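Local coordinates for protein ABC-type amino acid transport system, periplasmic component (Caldanaerobacter subterraneus subsp. tengcongensis MB4, PDB 4YMX) that binds arginine as the substrate-binding protein of an amino acid ABC transporter, probably delivering it to the membrane-embedded transporter, at residues 61-69 / 250-258. Sequence-based numbering, arbitrary orientation.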
ATOM      1  N   GLU A  61      12.768   0.478 -12.944  0.51  7.34           N
ATOM      2  CA  GLU A  61      11.748  -0.555 -12.996  0.51  7.83           C
ATOM      3  C   GLU A  61      10.837  -0.441 -11.790  0.51  7.39           C
ATOM      4  O   GLU A  61      11.304  -0.260 -10.669  0.51  8.02           O
ATOM      5  CB  GLU A  61      12.387  -1.944 -12.987  0.51 10.86           C
ATOM      6  CG  GLU A  61      13.386  -2.208 -14.099  0.51 14.46           C
ATOM      7  CD  GLU A  61      14.044  -3.569 -13.967  0.51 19.80           C
ATOM      8  OE1 GLU A  61      14.628  -3.849 -12.896  0.51 19.28           O
ATOM      9  OE2 GLU A  61      13.966  -4.364 -14.929  0.51 22.93           O
ATOM     10  N   ILE A  62       9.535  -0.545 -12.022  1.00  7.11           N
ATOM     11  CA  ILE A  62       8.586  -0.632 -10.925  1.00  4.42           C
ATOM     12  C   ILE A  62       8.505  -2.108 -10.565  1.00  6.71           C
ATOM     13  O   ILE A  62       8.118  -2.947 -11.397  1.00  7.77           O
ATOM     14  CB  ILE A  62       7.215  -0.085 -11.319  1.00  6.34           C
ATOM     15  CG1 ILE A  62       7.320   1.408 -11.632  1.00  8.93           C
ATOM     16  CG2 ILE A  62       6.209  -0.307 -10.206  1.00  8.60           C
ATOM     17  CD1 ILE A  62       6.065   1.992 -12.269  1.00 10.26           C
ATOM     18  N   VAL A  63       8.916  -2.422  -9.334  1.00  5.48           N
ATOM     19  CA  VAL A  63       9.030  -3.800  -8.875  1.00  5.14           C
ATOM     20  C   VAL A  63       8.369  -3.977  -7.515  1.00  4.22           C
ATOM     21  O   VAL A  63       8.022  -3.000  -6.848  1.00  5.63           O
ATOM     22  CB  VAL A  63      10.507  -4.247  -8.764  1.00  7.44           C
ATOM     23  CG1 VAL A  63      11.210  -4.146 -10.114  1.00 10.42           C
ATOM     24  CG2 VAL A  63      11.237  -3.412  -7.728  1.00  7.91           C
ATOM     25  N   GLY A  64       8.209  -5.227  -7.097  1.00  4.59           N
ATOM     26  CA  GLY A  64       7.679  -5.532  -5.781  1.00  4.96           C
ATOM     27  C   GLY A  64       6.732  -6.709  -5.799  1.00  6.53           C
ATOM     28  O   GLY A  64       6.435  -7.274  -6.853  1.00  5.85           O
ATOM     29  N   PHE A  65       6.244  -7.064  -4.619  1.00  4.36           N
ATOM     30  CA  PHE A  65       5.309  -8.171  -4.453  1.00  5.22           C
ATOM     31  C   PHE A  65       4.071  -7.992  -5.330  1.00  6.16           C
ATOM     32  O   PHE A  65       3.634  -8.925  -6.009  1.00  5.32           O
ATOM     33  CB  PHE A  65       4.929  -8.246  -2.971  1.00  5.96           C
ATOM     34  CG  PHE A  65       4.052  -9.400  -2.597  1.00  6.66           C
ATOM     35  CD1 PHE A  65       4.458 -10.714  -2.811  1.00 10.96           C
ATOM     36  CD2 PHE A  65       2.856  -9.173  -1.939  1.00  7.17           C
ATOM     37  CE1 PHE A  65       3.650 -11.773  -2.426  1.00 11.02           C
ATOM     38  CE2 PHE A  65       2.045 -10.231  -1.546  1.00  9.04           C
ATOM     39  CZ  PHE A  65       2.446 -11.532  -1.789  1.00  8.99           C
ATOM     40  N   ASP A  66       3.514  -6.787  -5.334  1.00  3.31           N
ATOM     41  CA  ASP A  66       2.325  -6.529  -6.142  1.00  5.06           C
ATOM     42  C   ASP A  66       2.611  -6.633  -7.627  1.00  4.82           C
ATOM     43  O   ASP A  66       1.731  -7.026  -8.405  1.00  5.70           O
ATOM     44  CB  ASP A  66       1.728  -5.153  -5.845  1.00  6.98           C
ATOM     45  CG  ASP A  66       0.968  -5.107  -4.527  1.00  5.92           C
ATOM     46  OD1 ASP A  66       0.733  -6.160  -3.911  1.00  5.82           O
ATOM     47  OD2 ASP A  66       0.560  -3.999  -4.130  1.00  5.90           O
ATOM     48  N   ILE A  67       3.819  -6.265  -8.030  1.00  4.56           N
ATOM     49  CA  ILE A  67       4.192  -6.364  -9.439  1.00  6.35           C
ATOM     50  C   ILE A  67       4.356  -7.827  -9.865  1.00  5.09           C
ATOM     51  O   ILE A  67       3.952  -8.207 -10.967  1.00  6.96           O
ATOM     52  CB  ILE A  67       5.473  -5.585  -9.757  1.00  5.68           C
ATOM     53  CG1 ILE A  67       5.363  -4.146  -9.250  1.00  8.56           C
ATOM     54  CG2 ILE A  67       5.763  -5.626 -11.257  1.00  8.09           C
ATOM     55  CD1 ILE A  67       4.104  -3.418  -9.653  1.00 13.79           C
ATOM     56  N   ASP A  68       4.930  -8.652  -8.996  1.00  4.80           N
ATOM     57  CA  ASP A  68       5.020 -10.072  -9.300  1.00  5.28           C
ATOM     58  C   ASP A  68       3.631 -10.681  -9.460  1.00  5.44           C
ATOM     59  O   ASP A  68       3.408 -11.505 -10.354  1.00  7.59           O
ATOM     60  CB  ASP A  68       5.830 -10.814  -8.245  1.00  5.93           C
ATOM     61  CG  ASP A  68       7.304 -10.459  -8.289  1.00  8.03           C
ATOM     62  OD1 ASP A  68       7.754  -9.790  -9.248  1.00  8.84           O
ATOM     63  OD2 ASP A  68       8.021 -10.857  -7.350  1.00 10.35           O
ATOM     64  N   ILE A  69       2.689 -10.264  -8.620  1.00  4.99           N
ATOM     65  CA  ILE A  69       1.324 -10.769  -8.736  1.00  5.90           C
ATOM     66  C   ILE A  69       0.711 -10.294 -10.057  1.00  5.83           C
ATOM     67  O   ILE A  69       0.073 -11.070 -10.779  1.00  6.92           O
ATOM     68  CB  ILE A  69       0.455 -10.330  -7.536  1.00  5.93           C
ATOM     69  CG1 ILE A  69       0.971 -11.001  -6.258  1.00  8.63           C
ATOM     70  CG2 ILE A  69      -1.010 -10.659  -7.773  1.00  8.22           C
ATOM     71  CD1 ILE A  69       0.303 -10.516  -4.981  1.00 11.27           C
ATOM     72  N   TYR A 250       3.405 -18.552  -4.460  1.00  5.70           N
ATOM     73  CA  TYR A 250       3.125 -17.492  -3.499  1.00  6.13           C
ATOM     74  C   TYR A 250       4.156 -17.468  -2.388  1.00  7.34           C
ATOM     75  O   TYR A 250       4.677 -16.410  -2.018  1.00  7.36           O
ATOM     76  CB  TYR A 250       1.728 -17.690  -2.930  1.00  6.71           C
ATOM     77  CG  TYR A 250       1.282 -16.713  -1.876  1.00  7.08           C
ATOM     78  CD1 TYR A 250       0.676 -15.508  -2.227  1.00  5.94           C
ATOM     79  CD2 TYR A 250       1.419 -17.012  -0.526  1.00  8.58           C
ATOM     80  CE1 TYR A 250       0.233 -14.625  -1.252  1.00  8.25           C
ATOM     81  CE2 TYR A 250       0.980 -16.137   0.456  1.00  5.91           C
ATOM     82  CZ  TYR A 250       0.387 -14.948   0.083  1.00  7.03           C
ATOM     83  OH  TYR A 250      -0.061 -14.075   1.056  1.00 11.26           O
ATOM     84  N   ASP A 251       4.464 -18.637  -1.855  1.00  6.82           N
ATOM     85  CA  ASP A 251       5.426 -18.688  -0.769  1.00  7.56           C
ATOM     86  C   ASP A 251       6.813 -18.242  -1.214  1.00  5.21           C
ATOM     87  O   ASP A 251       7.534 -17.602  -0.451  1.00  8.94           O
ATOM     88  CB  ASP A 251       5.473 -20.088  -0.168  1.00  6.92           C
ATOM     89  CG  ASP A 251       4.183 -20.463   0.510  1.00  9.32           C
ATOM     90  OD1 ASP A 251       3.699 -19.672   1.344  1.00 13.90           O
ATOM     91  OD2 ASP A 251       3.643 -21.538   0.189  1.00  9.83           O
ATOM     92  N   LYS A 252       7.181 -18.574  -2.451  1.00  6.86           N
ATOM     93  CA  LYS A 252       8.436 -18.096  -3.027  1.00  6.67           C
ATOM     94  C   LYS A 252       8.446 -16.561  -3.101  1.00  8.10           C
ATOM     95  O   LYS A 252       9.433 -15.916  -2.742  1.00  8.77           O
ATOM     96  CB  LYS A 252       8.668 -18.725  -4.408  1.00 10.26           C
ATOM     97  CG  LYS A 252      10.033 -18.440  -5.012  1.00 13.93           C
ATOM     98  CD  LYS A 252      10.208 -19.131  -6.361  1.00 19.60           C
ATOM     99  CE  LYS A 252      11.533 -18.740  -6.996  1.00 28.34           C
ATOM    100  NZ  LYS A 252      11.875 -19.628  -8.140  1.00 38.13           N
ATOM    101  N   LEU A 253       7.335 -15.973  -3.532  1.00  6.50           N
ATOM    102  CA  LEU A 253       7.240 -14.513  -3.611  1.00  5.92           C
ATOM    103  C   LEU A 253       7.304 -13.858  -2.233  1.00  8.48           C
ATOM    104  O   LEU A 253       7.949 -12.819  -2.055  1.00  8.71           O
ATOM    105  CB  LEU A 253       5.959 -14.087  -4.336  1.00  6.77           C
ATOM    106  CG  LEU A 253       5.834 -14.525  -5.795  1.00  6.66           C
ATOM    107  CD1 LEU A 253       4.515 -14.055  -6.385  1.00 12.89           C
ATOM    108  CD2 LEU A 253       7.007 -14.026  -6.626  1.00  9.33           C
ATOM    109  N   VAL A 254       6.636 -14.463  -1.258  1.00  6.96           N
ATOM    110  CA  VAL A 254       6.626 -13.919   0.088  1.00  5.64           C
ATOM    111  C   VAL A 254       8.027 -13.962   0.690  1.00  7.66           C
ATOM    112  O   VAL A 254       8.471 -12.990   1.300  1.00  8.87           O
ATOM    113  CB  VAL A 254       5.617 -14.670   0.969  1.00  6.40           C
ATOM    114  CG1 VAL A 254       5.790 -14.291   2.426  1.00  8.38           C
ATOM    115  CG2 VAL A 254       4.199 -14.383   0.492  1.00 10.54           C
ATOM    116  N   ASP A 255       8.733 -15.069   0.489  1.00  9.07           N
ATOM    117  CA  ASP A 255      10.109 -15.171   0.974  1.00 10.88           C
ATOM    118  C   ASP A 255      10.991 -14.075   0.398  1.00 14.48           C
ATOM    119  O   ASP A 255      11.773 -13.447   1.106  1.00 12.40           O
ATOM    120  CB  ASP A 255      10.700 -16.527   0.608  1.00 12.55           C
ATOM    121  CG  ASP A 255      10.423 -17.573   1.649  1.00 22.75           C
ATOM    122  OD1 ASP A 255       9.875 -17.215   2.711  1.00 20.80           O
ATOM    123  OD2 ASP A 255      10.761 -18.751   1.406  1.00 27.45           O
ATOM    124  N   LYS A 256      10.838 -13.852  -0.898  1.00 10.35           N
ATOM    125  CA  LYS A 256      11.640 -12.905  -1.654  1.00 10.25           C
ATOM    126  C   LYS A 256      11.442 -11.462  -1.181  1.00 12.87           C
ATOM    127  O   LYS A 256      12.406 -10.695  -1.085  1.00 16.26           O
ATOM    128  CB  LYS A 256      11.283 -13.050  -3.139  1.00 13.67           C
ATOM    129  CG  LYS A 256      11.828 -12.008  -4.099  1.00 19.73           C
ATOM    130  CD  LYS A 256      11.110 -12.149  -5.449  1.00 15.94           C
ATOM    131  CE  LYS A 256      11.633 -11.184  -6.499  1.00 23.03           C
ATOM    132  NZ  LYS A 256      10.805 -11.275  -7.735  1.00 24.26           N
ATOM    133  N   TRP A 257      10.204 -11.097  -0.852  1.00  8.90           N
ATOM    134  CA  TRP A 257       9.890  -9.709  -0.527  1.00 11.01           C
ATOM    135  C   TRP A 257       9.762  -9.410   0.964  1.00 12.79           C
ATOM    136  O   TRP A 257      10.026  -8.285   1.386  1.00 17.17           O
ATOM    137  CB  TRP A 257       8.613  -9.262  -1.248  1.00  7.49           C
ATOM    138  CG  TRP A 257       8.772  -9.237  -2.732  1.00  6.86           C
ATOM    139  CD1 TRP A 257       8.180 -10.077  -3.632  1.00  9.01           C
ATOM    140  CD2 TRP A 257       9.595  -8.348  -3.499  1.00  8.71           C
ATOM    141  NE1 TRP A 257       8.577  -9.763  -4.902  1.00  8.55           N
ATOM    142  CE2 TRP A 257       9.449  -8.701  -4.853  1.00  8.11           C
ATOM    143  CE3 TRP A 257      10.451  -7.283  -3.172  1.00  9.36           C
ATOM    144  CZ2 TRP A 257      10.119  -8.040  -5.882  1.00  9.17           C
ATOM    145  CZ3 TRP A 257      11.102  -6.616  -4.192  1.00  7.78           C
ATOM    146  CH2 TRP A 257      10.938  -6.995  -5.528  1.00 11.20           C
ATOM    147  N   PHE A 258       9.339 -10.393   1.750  1.00  8.61           N
ATOM    148  CA  PHE A 258       8.996 -10.134   3.152  1.00 10.13           C
ATOM    149  C   PHE A 258       9.856 -10.853   4.180  1.00 14.62           C
ATOM    150  O   PHE A 258       9.719 -10.597   5.379  1.00 16.22           O
ATOM    151  CB  PHE A 258       7.535 -10.485   3.418  1.00 11.39           C
ATOM    152  CG  PHE A 258       6.563  -9.726   2.565  1.00  7.74           C
ATOM    153  CD1 PHE A 258       6.334  -8.381   2.785  1.00 13.00           C
ATOM    154  CD2 PHE A 258       5.867 -10.363   1.553  1.00  7.86           C
ATOM    155  CE1 PHE A 258       5.428  -7.675   2.004  1.00 11.77           C
ATOM    156  CE2 PHE A 258       4.967  -9.665   0.764  1.00 10.06           C
ATOM    157  CZ  PHE A 258       4.751  -8.315   0.984  1.00  9.53           C
TER
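D68 OD2 takes two donors from the facing helix, W257 NE1 and K256 NZ. W257 NE1 gives D68 OD2 a nearly straight hydrogen bond of 2.7 Å (168°), lying in the indole plane but coming from above the carboxylate; K256 NZ makes a salt bridge to D68 OD2 at 2.8 Å, on its syn side and from the opposite face. K256 gets there on an extended chain that runs over one face of the indole.

The indole's other face lies on the backbone where strand 59-63 turns into helix 65-77: G64 CA makes a CH-pi contact, 3.6 Å from the centroid of the six-membered ring of W257. Cutting W257 back to an alanine would probably cost D68 OD2 its straight N-H donor and open a gap over G64.

F65 is the apolar knob, set among Y250, L253, V254 and F258. With CG anti to the backbone N (chi1 -175°), its ring presents one face to the edge of F258, an edge-to-face pair with planes at 77°, while L253 CB and Y250 CE1 border its rim. Y124 also packs edge-to-face with F65.

Within the lobe built on the sheet containing strand 38-43, the greasy knob and the doubly gripped carboxylate together hold segment 250-258 roughly antiparallel to residues 65-69. Donors on opposite faces restrict the carboxylate's rotation, and K256 probably favours its charged form.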